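PDB 3PSH: protein HI_1472 from Haemophilus influenzae, which binds molybdate and tungstate, but not sulfate or phosphate, in the periplasm and serves the MolBC ABC transporter in low-affinity molybdate import. Local coordinates for residues L29-Q34 / Y280-A285; K54-L59 / K317-S322; P191-Y196 / K223-E228. One frame throughout, in Å; residues are numbered along the deposited sequence.

Interaction 1: L29-Q34 / Y280-A285. With MOO (molybdate ion), chain B.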
loop_
_atom_site.group_PDB
_atom_site.type_symbol
_atom_site.label_atom_id
_atom_site.label_comp_id
_atom_site.label_asym_id
_atom_site.label_seq_id
_atom_site.Cartn_x
_atom_site.Cartn_y
_atom_site.Cartn_z
ATOM N N LEU A 29 -2.048 -7.238 -6.154
ATOM C CA LEU A 29 -1.109 -8.325 -6.343
ATOM C C LEU A 29 -0.579 -8.786 -4.979
ATOM O O LEU A 29 -0.527 -9.961 -4.736
ATOM C CB LEU A 29 0.025 -7.899 -7.341
ATOM C CG LEU A 29 1.054 -8.987 -7.705
ATOM C CD1 LEU A 29 0.300 -10.344 -8.086
ATOM C CD2 LEU A 29 1.823 -8.428 -8.887
ATOM N N ASN A 30 -0.162 -7.842 -4.114
ATOM C CA ASN A 30 0.468 -8.193 -2.834
ATOM C C ASN A 30 -0.628 -8.894 -1.986
ATOM O O ASN A 30 -0.334 -9.844 -1.323
ATOM C CB ASN A 30 0.971 -6.873 -2.196
ATOM C CG ASN A 30 1.574 -7.099 -0.821
ATOM O OD1 ASN A 30 2.218 -8.154 -0.571
ATOM N ND2 ASN A 30 1.411 -6.100 0.044
ATOM N N ILE A 31 -1.841 -8.373 -2.010
ATOM C CA ILE A 31 -2.963 -9.105 -1.313
ATOM C C ILE A 31 -3.106 -10.537 -1.817
ATOM O O ILE A 31 -3.215 -11.475 -1.005
ATOM C CB ILE A 31 -4.278 -8.258 -1.288
ATOM C CG1 ILE A 31 -4.096 -6.952 -0.455
ATOM C CG2 ILE A 31 -5.525 -9.200 -0.868
ATOM C CD1 ILE A 31 -5.129 -5.927 -0.698
ATOM N N ALA A 32 -3.155 -10.694 -3.140
ATOM C CA ALA A 32 -3.345 -12.040 -3.723
ATOM C C ALA A 32 -2.222 -12.957 -3.332
ATOM O O ALA A 32 -2.481 -14.176 -3.090
ATOM C CB ALA A 32 -3.409 -12.011 -5.270
ATOM N N VAL A 33 -0.990 -12.415 -3.223
ATOM C CA VAL A 33 0.113 -13.254 -2.812
ATOM C C VAL A 33 -0.189 -13.723 -1.380
ATOM O O VAL A 33 0.076 -14.888 -0.981
ATOM C CB VAL A 33 1.480 -12.456 -2.915
ATOM C CG1 VAL A 33 2.603 -13.185 -2.122
ATOM C CG2 VAL A 33 1.844 -12.227 -4.381
ATOM N N GLN A 34 -0.712 -12.815 -0.575
ATOM C CA GLN A 34 -0.936 -13.174 0.845
ATOM C C GLN A 34 -2.169 -14.050 1.060
ATOM O O GLN A 34 -2.484 -14.496 2.165
ATOM C CB GLN A 34 -0.991 -11.946 1.777
ATOM C CG GLN A 34 0.375 -11.187 1.726
ATOM C CD GLN A 34 0.285 -9.906 2.572
ATOM O OE1 GLN A 34 0.097 -9.990 3.809
ATOM N NE2 GLN A 34 0.336 -8.732 1.903
ATOM N N TYR A 280 -1.831 3.800 -0.399
ATOM C CA TYR A 280 -2.869 2.762 -0.113
ATOM C C TYR A 280 -2.475 1.907 1.135
ATOM O O TYR A 280 -1.299 1.443 1.202
ATOM C CB TYR A 280 -3.011 1.762 -1.339
ATOM C CG TYR A 280 -3.660 2.381 -2.562
ATOM C CD1 TYR A 280 -4.926 1.943 -3.035
ATOM C CD2 TYR A 280 -2.970 3.347 -3.286
ATOM C CE1 TYR A 280 -5.521 2.526 -4.199
ATOM C CE2 TYR A 280 -3.555 3.955 -4.407
ATOM C CZ TYR A 280 -4.803 3.492 -4.870
ATOM O OH TYR A 280 -5.320 4.147 -6.007
ATOM N N PRO A 281 -3.461 1.463 1.962
ATOM C CA PRO A 281 -3.159 0.640 3.111
ATOM C C PRO A 281 -2.904 -0.823 2.633
ATOM O O PRO A 281 -3.625 -1.317 1.737
ATOM C CB PRO A 281 -4.442 0.700 3.889
ATOM C CG PRO A 281 -5.628 0.776 2.802
ATOM C CD PRO A 281 -4.940 1.763 1.851
ATOM N N MET A 282 -2.001 -1.522 3.325
ATOM C CA MET A 282 -1.723 -2.916 3.044
ATOM C C MET A 282 -1.722 -3.596 4.378
ATOM O O MET A 282 -1.341 -2.965 5.386
ATOM C CB MET A 282 -0.328 -3.103 2.375
ATOM C CG MET A 282 -0.025 -2.343 1.089
ATOM S SD MET A 282 -0.467 -3.275 -0.471
ATOM C CE MET A 282 -2.152 -3.788 -0.153
ATOM N N PRO A 283 -2.224 -4.842 4.421
ATOM C CA PRO A 283 -2.476 -5.444 5.712
ATOM C C PRO A 283 -1.225 -5.524 6.548
ATOM O O PRO A 283 -1.334 -5.356 7.779
ATOM C CB PRO A 283 -2.975 -6.871 5.378
ATOM C CG PRO A 283 -2.606 -7.093 3.816
ATOM C CD PRO A 283 -2.598 -5.696 3.244
ATOM N N GLU A 284 -0.085 -5.852 5.948
ATOM C CA GLU A 284 1.178 -5.905 6.748
ATOM C C GLU A 284 1.644 -4.578 7.246
ATOM O O GLU A 284 2.383 -4.523 8.247
ATOM C CB GLU A 284 2.332 -6.608 5.971
ATOM C CG GLU A 284 2.866 -5.852 4.733
ATOM C CD GLU A 284 2.072 -5.950 3.438
ATOM O OE1 GLU A 284 0.885 -6.357 3.481
ATOM O OE2 GLU A 284 2.663 -5.613 2.380
ATOM N N ALA A 285 1.270 -3.524 6.533
ATOM C CA ALA A 285 1.657 -2.128 6.950
ATOM C C ALA A 285 0.937 -1.791 8.222
ATOM O O ALA A 285 1.582 -1.224 9.101
ATOM C CB ALA A 285 1.317 -1.165 5.897
HETATM MO MO MOO B . 1.057 3.596 -3.543
HETATM O O1 MOO B . 2.014 4.662 -2.642
HETATM O O2 MOO B . 0.092 4.436 -4.696
HETATM O O3 MOO B . 0.004 2.756 -2.504
HETATM O O4 MOO B . 2.109 2.412 -4.156
#
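The flat amides of N30 and Q34 meet the carboxylate of E284 in different ways: N30 ND2 donates to E284 OE2 at its syn lone pair, over 2.7 Å and with OE2 close to the plane of the N30 amide, whereas Q34 NE2 reaches OE1 of E284 at 2.9 Å from above the carboxylate plane. Neither pair is coplanar, the N30 amide standing 85° from the carboxylate and the Q34 amide 73°. At the edge of the Y280 ring lies molybdate O3, to which the backbone N of Y280 donates at 3.0 Å. N30 and E284 approach tip to tip, while Q34 comes across E284 at about a right angle. Each carboxylate oxygen thus has its own amide donor, and OE2 also forms a salt bridge with K276, which probably helps to keep E284 ionised in this buried setting. N30 CG lies anti to the backbone N (chi1 177°), and from there ND2 meets E284. A weak, nearly straight bond also runs from N30 ND2 to M282 SD (3.4 Å). Next to the polar group, the M282 methyl CE packs on I31 CD1 at 3.7 Å, and the P283 ring lies with CD against I31 CG1 and CG near Q34 NE2. The carbonyl ends of both amides are held by tyrosine hydroxyls, that of Q34 by Y314. Helix 26-34, which carries the ligand residues H26 and Q27, is thereby fastened to the ligand-bearing turn that leads through M282, the N-cap, into helix 283-297, at the molybdate site of this periplasmic binding protein.

Interaction 2: K54-L59 / K317-S322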
loop_
_atom_site.group_PDB
_atom_site.type_symbol
_atom_site.label_atom_id
_atom_site.label_comp_id
_atom_site.label_asym_id
_atom_site.label_seq_id
_atom_site.Cartn_x
_atom_site.Cartn_y
_atom_site.Cartn_z
ATOM N N LYS A 54 12.566 -4.237 -5.482
ATOM C CA LYS A 54 13.357 -5.256 -6.151
ATOM C C LYS A 54 13.379 -6.585 -5.394
ATOM O O LYS A 54 13.712 -7.656 -6.011
ATOM C CB LYS A 54 14.791 -4.720 -6.423
ATOM C CG LYS A 54 15.702 -4.896 -5.181
ATOM C CD LYS A 54 17.040 -4.143 -5.345
ATOM C CE LYS A 54 17.765 -4.123 -4.020
ATOM N NZ LYS A 54 18.081 -5.552 -3.578
ATOM N N ASN A 55 13.084 -6.633 -4.082
ATOM C CA ASN A 55 13.184 -7.896 -3.366
ATOM C C ASN A 55 11.837 -8.646 -3.295
ATOM O O ASN A 55 11.791 -9.763 -2.735
ATOM C CB ASN A 55 13.740 -7.713 -1.955
ATOM C CG ASN A 55 15.139 -7.064 -1.987
ATOM O OD1 ASN A 55 16.011 -7.547 -2.710
ATOM N ND2 ASN A 55 15.355 -6.022 -1.188
ATOM N N TYR A 56 10.790 -8.005 -3.847
ATOM C CA TYR A 56 9.452 -8.659 -3.788
ATOM C C TYR A 56 9.471 -10.080 -4.374
ATOM O O TYR A 56 8.794 -10.993 -3.899
ATOM C CB TYR A 56 8.368 -7.854 -4.518
ATOM C CG TYR A 56 7.027 -8.347 -4.024
ATOM C CD1 TYR A 56 6.535 -7.820 -2.797
ATOM C CD2 TYR A 56 6.221 -9.207 -4.767
ATOM C CE1 TYR A 56 5.300 -8.218 -2.210
ATOM C CE2 TYR A 56 5.037 -9.634 -4.239
ATOM C CZ TYR A 56 4.529 -9.136 -2.975
ATOM O OH TYR A 56 3.301 -9.585 -2.589
ATOM N N VAL A 57 10.284 -10.253 -5.418
ATOM C CA VAL A 57 10.344 -11.500 -6.207
ATOM C C VAL A 57 10.835 -12.607 -5.237
ATOM O O VAL A 57 10.539 -13.813 -5.430
ATOM C CB VAL A 57 11.285 -11.268 -7.448
ATOM C CG1 VAL A 57 12.748 -11.185 -6.956
ATOM C CG2 VAL A 57 11.099 -12.354 -8.556
ATOM N N ARG A 58 11.494 -12.249 -4.143
ATOM C CA ARG A 58 11.859 -13.260 -3.197
ATOM C C ARG A 58 10.644 -13.980 -2.567
ATOM O O ARG A 58 10.714 -15.184 -2.180
ATOM C CB ARG A 58 12.761 -12.737 -2.076
ATOM C CG ARG A 58 13.253 -13.890 -1.168
ATOM C CD ARG A 58 14.135 -13.376 -0.028
ATOM N NE ARG A 58 13.258 -12.744 0.967
ATOM C CZ ARG A 58 12.685 -13.450 1.951
ATOM N NH1 ARG A 58 12.854 -14.765 2.045
ATOM N NH2 ARG A 58 11.889 -12.873 2.798
ATOM N N LEU A 59 9.567 -13.237 -2.345
ATOM C CA LEU A 59 8.379 -13.705 -1.641
ATOM C C LEU A 59 7.443 -14.382 -2.670
ATOM O O LEU A 59 6.591 -15.211 -2.317
ATOM C CB LEU A 59 7.622 -12.494 -1.059
ATOM C CG LEU A 59 8.477 -11.616 -0.052
ATOM C CD1 LEU A 59 7.723 -10.225 0.269
ATOM C CD2 LEU A 59 8.890 -12.315 1.226
ATOM N N LYS A 317 2.816 -17.170 7.908
ATOM C CA LYS A 317 1.388 -17.376 7.609
ATOM C C LYS A 317 0.961 -16.898 6.212
ATOM O O LYS A 317 0.429 -17.711 5.393
ATOM C CB LYS A 317 0.465 -16.806 8.691
ATOM C CG LYS A 317 -0.979 -16.776 8.277
ATOM C CD LYS A 317 -1.681 -18.109 8.552
ATOM C CE LYS A 317 -3.132 -18.043 8.036
ATOM N NZ LYS A 317 -3.602 -19.558 8.035
ATOM N N PHE A 318 1.388 -15.659 5.837
ATOM C CA PHE A 318 0.831 -15.011 4.631
ATOM C C PHE A 318 1.796 -15.038 3.481
ATOM O O PHE A 318 1.340 -14.962 2.311
ATOM C CB PHE A 318 0.391 -13.559 5.022
ATOM C CG PHE A 318 -0.803 -13.600 5.995
ATOM C CD1 PHE A 318 -1.994 -14.187 5.601
ATOM C CD2 PHE A 318 -0.697 -13.150 7.321
ATOM C CE1 PHE A 318 -3.066 -14.319 6.472
ATOM C CE2 PHE A 318 -1.776 -13.252 8.208
ATOM C CZ PHE A 318 -2.994 -13.804 7.800
ATOM N N TYR A 319 3.110 -15.052 3.764
ATOM C CA TYR A 319 4.058 -15.157 2.644
ATOM C C TYR A 319 4.704 -16.512 2.526
ATOM O O TYR A 319 5.470 -16.698 1.619
ATOM C CB TYR A 319 5.166 -14.086 2.734
ATOM C CG TYR A 319 4.689 -12.649 2.525
ATOM C CD1 TYR A 319 4.203 -12.226 1.259
ATOM C CD2 TYR A 319 4.743 -11.709 3.592
ATOM C CE1 TYR A 319 3.806 -10.885 1.024
ATOM C CE2 TYR A 319 4.401 -10.329 3.336
ATOM C CZ TYR A 319 3.870 -9.963 2.102
ATOM O OH TYR A 319 3.582 -8.658 1.852
ATOM N N ARG A 320 4.389 -17.426 3.440
ATOM C CA ARG A 320 4.863 -18.846 3.450
ATOM C C ARG A 320 6.429 -18.912 3.443
ATOM O O ARG A 320 7.106 -19.863 2.900
ATOM C CB ARG A 320 4.218 -19.600 2.239
ATOM C CG ARG A 320 2.743 -19.502 2.162
ATOM C CD ARG A 320 2.239 -19.930 0.739
ATOM N NE ARG A 320 2.546 -18.809 -0.182
ATOM C CZ ARG A 320 1.841 -17.652 -0.303
ATOM N NH1 ARG A 320 0.853 -17.327 0.508
ATOM N NH2 ARG A 320 2.257 -16.760 -1.184
ATOM N N THR A 321 7.026 -17.887 4.037
ATOM C CA THR A 321 8.474 -17.836 4.187
ATOM C C THR A 321 8.847 -16.954 5.398
ATOM O O THR A 321 7.959 -16.357 6.008
ATOM C CB THR A 321 9.208 -17.351 2.905
ATOM O OG1 THR A 321 10.602 -17.664 3.083
ATOM C CG2 THR A 321 9.017 -15.882 2.604
ATOM N N SER A 322 10.102 -16.983 5.795
ATOM C CA SER A 322 10.573 -15.996 6.792
ATOM C C SER A 322 10.801 -14.588 6.232
ATOM O O SER A 322 10.961 -14.395 5.006
ATOM C CB SER A 322 11.845 -16.504 7.488
ATOM O OG SER A 322 12.854 -16.566 6.526
HETATM O O HOH W 1 6.976 -17.332 -0.516
HETATM O O HOH W 2 4.202 -16.638 -3.234
#
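L59 lays its CD1 methyl over one face of the Y319 ring, 4.1 Å from the centroid and 14° off the ring normal, a CH-pi contact displaced slightly toward the rim. Its other branch, CD2, turns to T321 and meets CG2 at 3.8 Å, the two side chains crossing at about a right angle. One leucine therefore joins Y319 to the chain that follows it. Y56 OH approaches the edge of the same Y319 ring, 3.9 Å from CE1, with the two side chains roughly perpendicular; both phenol oxygens are hydrogen-bonded to N30 OD1. Toward the outside, R58 reaches the backbone of S322. Its NH2 donates to S322 O over 2.8 Å, almost straight (171° at the hydrogen), with the carbonyl oxygen in the guanidinium plane and the donor in the carbonyl plane. The bend at chi3 (75°) turns NE out of line with the extended CG-CD part of the chain. The carbonyl of L59 is gripped by two donating waters: one, 2.8 Å from L59 O, also donates to Y319 O, and the other accepts from R320 NH2, which is bonded to V33 O too. R320, the first residue to leave helical geometry, has positive phi, and the chain turns there toward T321. The loop after helix 48-52 thus packs on the C-terminal part of helix 307-319, the last helix of the chain.

Interaction 3: P191-Y196 / K223-E228. With MOO (molybdate ion), chain B.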
loop_
_atom_site.group_PDB
_atom_site.type_symbol
_atom_site.label_atom_id
_atom_site.label_comp_id
_atom_site.label_asym_id
_atom_site.label_seq_id
_atom_site.Cartn_x
_atom_site.Cartn_y
_atom_site.Cartn_z
ATOM N N PRO A 191 11.215 9.316 -4.484
ATOM C CA PRO A 191 12.184 9.755 -5.528
ATOM C C PRO A 191 11.799 11.071 -6.132
ATOM O O PRO A 191 10.611 11.516 -6.127
ATOM C CB PRO A 191 12.099 8.625 -6.567
ATOM C CG PRO A 191 11.889 7.435 -5.710
ATOM C CD PRO A 191 10.816 7.924 -4.702
ATOM N N ASP A 192 12.822 11.817 -6.552
ATOM C CA ASP A 192 12.534 13.067 -7.275
ATOM C C ASP A 192 11.608 14.105 -6.575
ATOM O O ASP A 192 10.656 14.554 -7.205
ATOM C CB ASP A 192 12.006 12.690 -8.674
ATOM C CG ASP A 192 13.018 11.861 -9.427
ATOM O OD1 ASP A 192 14.202 12.276 -9.450
ATOM O OD2 ASP A 192 12.657 10.770 -9.927
ATOM N N LEU A 193 11.846 14.392 -5.284
ATOM C CA LEU A 193 11.071 15.322 -4.433
ATOM C C LEU A 193 9.555 15.023 -4.421
ATOM O O LEU A 193 8.726 15.913 -4.272
ATOM C CB LEU A 193 11.357 16.802 -4.687
ATOM C CG LEU A 193 12.484 17.355 -3.775
ATOM C CD1 LEU A 193 12.979 18.591 -4.609
ATOM C CD2 LEU A 193 11.913 17.779 -2.449
ATOM N N GLY A 194 9.248 13.748 -4.524
ATOM C CA GLY A 194 7.816 13.312 -4.450
ATOM C C GLY A 194 7.466 13.120 -2.950
ATOM O O GLY A 194 8.306 12.677 -2.146
ATOM N N THR A 195 6.234 13.452 -2.578
ATOM C CA THR A 195 5.782 13.082 -1.185
ATOM C C THR A 195 4.321 12.793 -1.225
ATOM O O THR A 195 3.657 12.975 -2.310
ATOM C CB THR A 195 6.152 14.178 -0.147
ATOM O OG1 THR A 195 5.979 13.622 1.156
ATOM C CG2 THR A 195 5.148 15.352 -0.191
ATOM N N TYR A 196 3.761 12.389 -0.103
ATOM C CA TYR A 196 2.278 12.222 -0.019
ATOM C C TYR A 196 1.716 13.217 0.918
ATOM O O TYR A 196 2.190 13.423 2.079
ATOM C CB TYR A 196 1.888 10.854 0.557
ATOM C CG TYR A 196 2.396 9.686 -0.270
ATOM C CD1 TYR A 196 1.537 8.876 -1.084
ATOM C CD2 TYR A 196 3.771 9.273 -0.215
ATOM C CE1 TYR A 196 2.059 7.686 -1.783
ATOM C CE2 TYR A 196 4.249 8.197 -0.966
ATOM C CZ TYR A 196 3.436 7.399 -1.794
ATOM O OH TYR A 196 3.933 6.291 -2.417
ATOM N N LYS A 223 2.354 14.138 -4.677
ATOM C CA LYS A 223 2.789 15.293 -5.502
ATOM C C LYS A 223 4.295 15.492 -5.474
ATOM O O LYS A 223 4.934 15.075 -4.481
ATOM C CB LYS A 223 2.126 16.611 -5.068
ATOM C CG LYS A 223 0.596 16.665 -5.246
ATOM C CD LYS A 223 0.197 16.706 -6.716
ATOM C CE LYS A 223 -1.314 16.391 -6.859
ATOM N NZ LYS A 223 -2.322 17.126 -6.026
ATOM N N GLN A 224 4.852 16.141 -6.510
ATOM C CA GLN A 224 6.224 16.675 -6.441
ATOM C C GLN A 224 6.180 18.012 -5.745
ATOM O O GLN A 224 5.321 18.872 -6.076
ATOM C CB GLN A 224 6.817 16.902 -7.849
ATOM C CG GLN A 224 8.339 17.273 -7.796
ATOM C CD GLN A 224 9.046 17.267 -9.150
ATOM O OE1 GLN A 224 8.632 17.978 -10.067
ATOM N NE2 GLN A 224 10.120 16.476 -9.269
ATOM N N VAL A 225 7.054 18.169 -4.740
ATOM C CA VAL A 225 7.119 19.419 -3.963
ATOM C C VAL A 225 8.479 20.052 -4.264
ATOM O O VAL A 225 9.339 19.429 -4.935
ATOM C CB VAL A 225 6.871 19.102 -2.452
ATOM C CG1 VAL A 225 5.465 18.318 -2.343
ATOM C CG2 VAL A 225 7.932 18.217 -1.852
ATOM N N SER A 226 8.707 21.264 -3.742
ATOM C CA SER A 226 10.083 21.830 -3.827
ATOM C C SER A 226 10.868 21.605 -2.543
ATOM O O SER A 226 10.271 21.360 -1.455
ATOM C CB SER A 226 10.045 23.361 -4.066
ATOM O OG SER A 226 9.420 24.007 -2.937
ATOM N N LEU A 227 12.187 21.721 -2.684
ATOM C CA LEU A 227 13.133 21.707 -1.582
ATOM C C LEU A 227 12.754 22.786 -0.582
ATOM O O LEU A 227 12.747 22.518 0.633
ATOM C CB LEU A 227 14.613 21.782 -2.074
ATOM C CG LEU A 227 15.774 21.779 -1.025
ATOM C CD1 LEU A 227 15.557 20.703 0.169
ATOM C CD2 LEU A 227 17.170 21.655 -1.641
ATOM N N GLU A 228 12.345 23.965 -1.074
ATOM C CA GLU A 228 11.906 25.038 -0.162
ATOM C C GLU A 228 10.731 24.598 0.809
ATOM O O GLU A 228 10.721 24.899 2.034
ATOM C CB GLU A 228 11.629 26.360 -0.935
ATOM C CG GLU A 228 11.321 27.552 -0.040
ATOM C CD GLU A 228 12.463 27.982 0.855
ATOM O OE1 GLU A 228 13.655 27.622 0.627
ATOM O OE2 GLU A 228 12.138 28.646 1.856
HETATM MO MO MOO B . 1.057 3.596 -3.543
HETATM O O1 MOO B . 2.014 4.662 -2.642
HETATM O O2 MOO B . 0.092 4.436 -4.696
HETATM O O3 MOO B . 0.004 2.756 -2.504
HETATM O O4 MOO B . 2.109 2.412 -4.156
#
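From CB outward, L193 follows the backbone of the opposite segment. L193 CB lies 3.3 Å from V225 O; beyond CG, CD1 comes to 3.8 Å from L227 N, while CD2 packs on the CG2 methyl of V225 at 4.0 Å. The leucine thus covers the bend at V225 and S226, just where the chain leaves the strand for helix 227-233. Its backbone takes part as well: V225 N donates to L193 O at 2.8 Å, nearly straight at 173°. Beside it, Q224 has CG anti to its backbone N (chi1 -172°) and then runs extended, with CG passing the carbonyl oxygens of D192 and L193. At its end NE2 donates to D192 O over 2.9 Å; the acceptor lies near the amide plane, whereas the donor stands above the plane of the D192 carbonyl. Further along, T195 and K223 exchange backbone bonds in both directions, N to O, as a hydrogen-bonded antiparallel pair. G194 and Q224 form the neighbouring non-hydrogen-bonded pair, whose CA atoms are 4.2 Å apart. On the face that carries T195 and K223, T195 CG2 meets V225 CG1 at 3.7 Å, and T195 OG1 is bonded to M188 O. At the end of this strand the CB of Y196 is directed away from the other segment; its OH donates to molybdate O1 and is also hydrogen-bonded to Q241 NE2, and F222 meets its ring edge to face. S226 OG caps N229 N at the start of helix 227-233. The two-stranded antiparallel ribbon formed by 194-196 and 222-224 lies next to strand 184-188 of the second parallel sheet: T195 and V225 both touch Y187, while L193 and L227 rest on W257 of a nearby loop.

Overall arrangement
From the N terminus, helix 26-34 opens interaction 1, which closes some 250 residues later at 280-285. The loop 54-59 opens interaction 2 before that closure, and its partner 317-322 comes after it, so the two contacts cross along the chain. They also touch in space, with N30 as a common point that joins helix 26-34, the 54-59 loop and the C-terminal part of helix 307-319. Interaction 3 closes a short loop of 26 residues lying within both larger ones, beside the second parallel sheet. It does not touch interaction 1, but Y280 and Y196 bind the same molybdate.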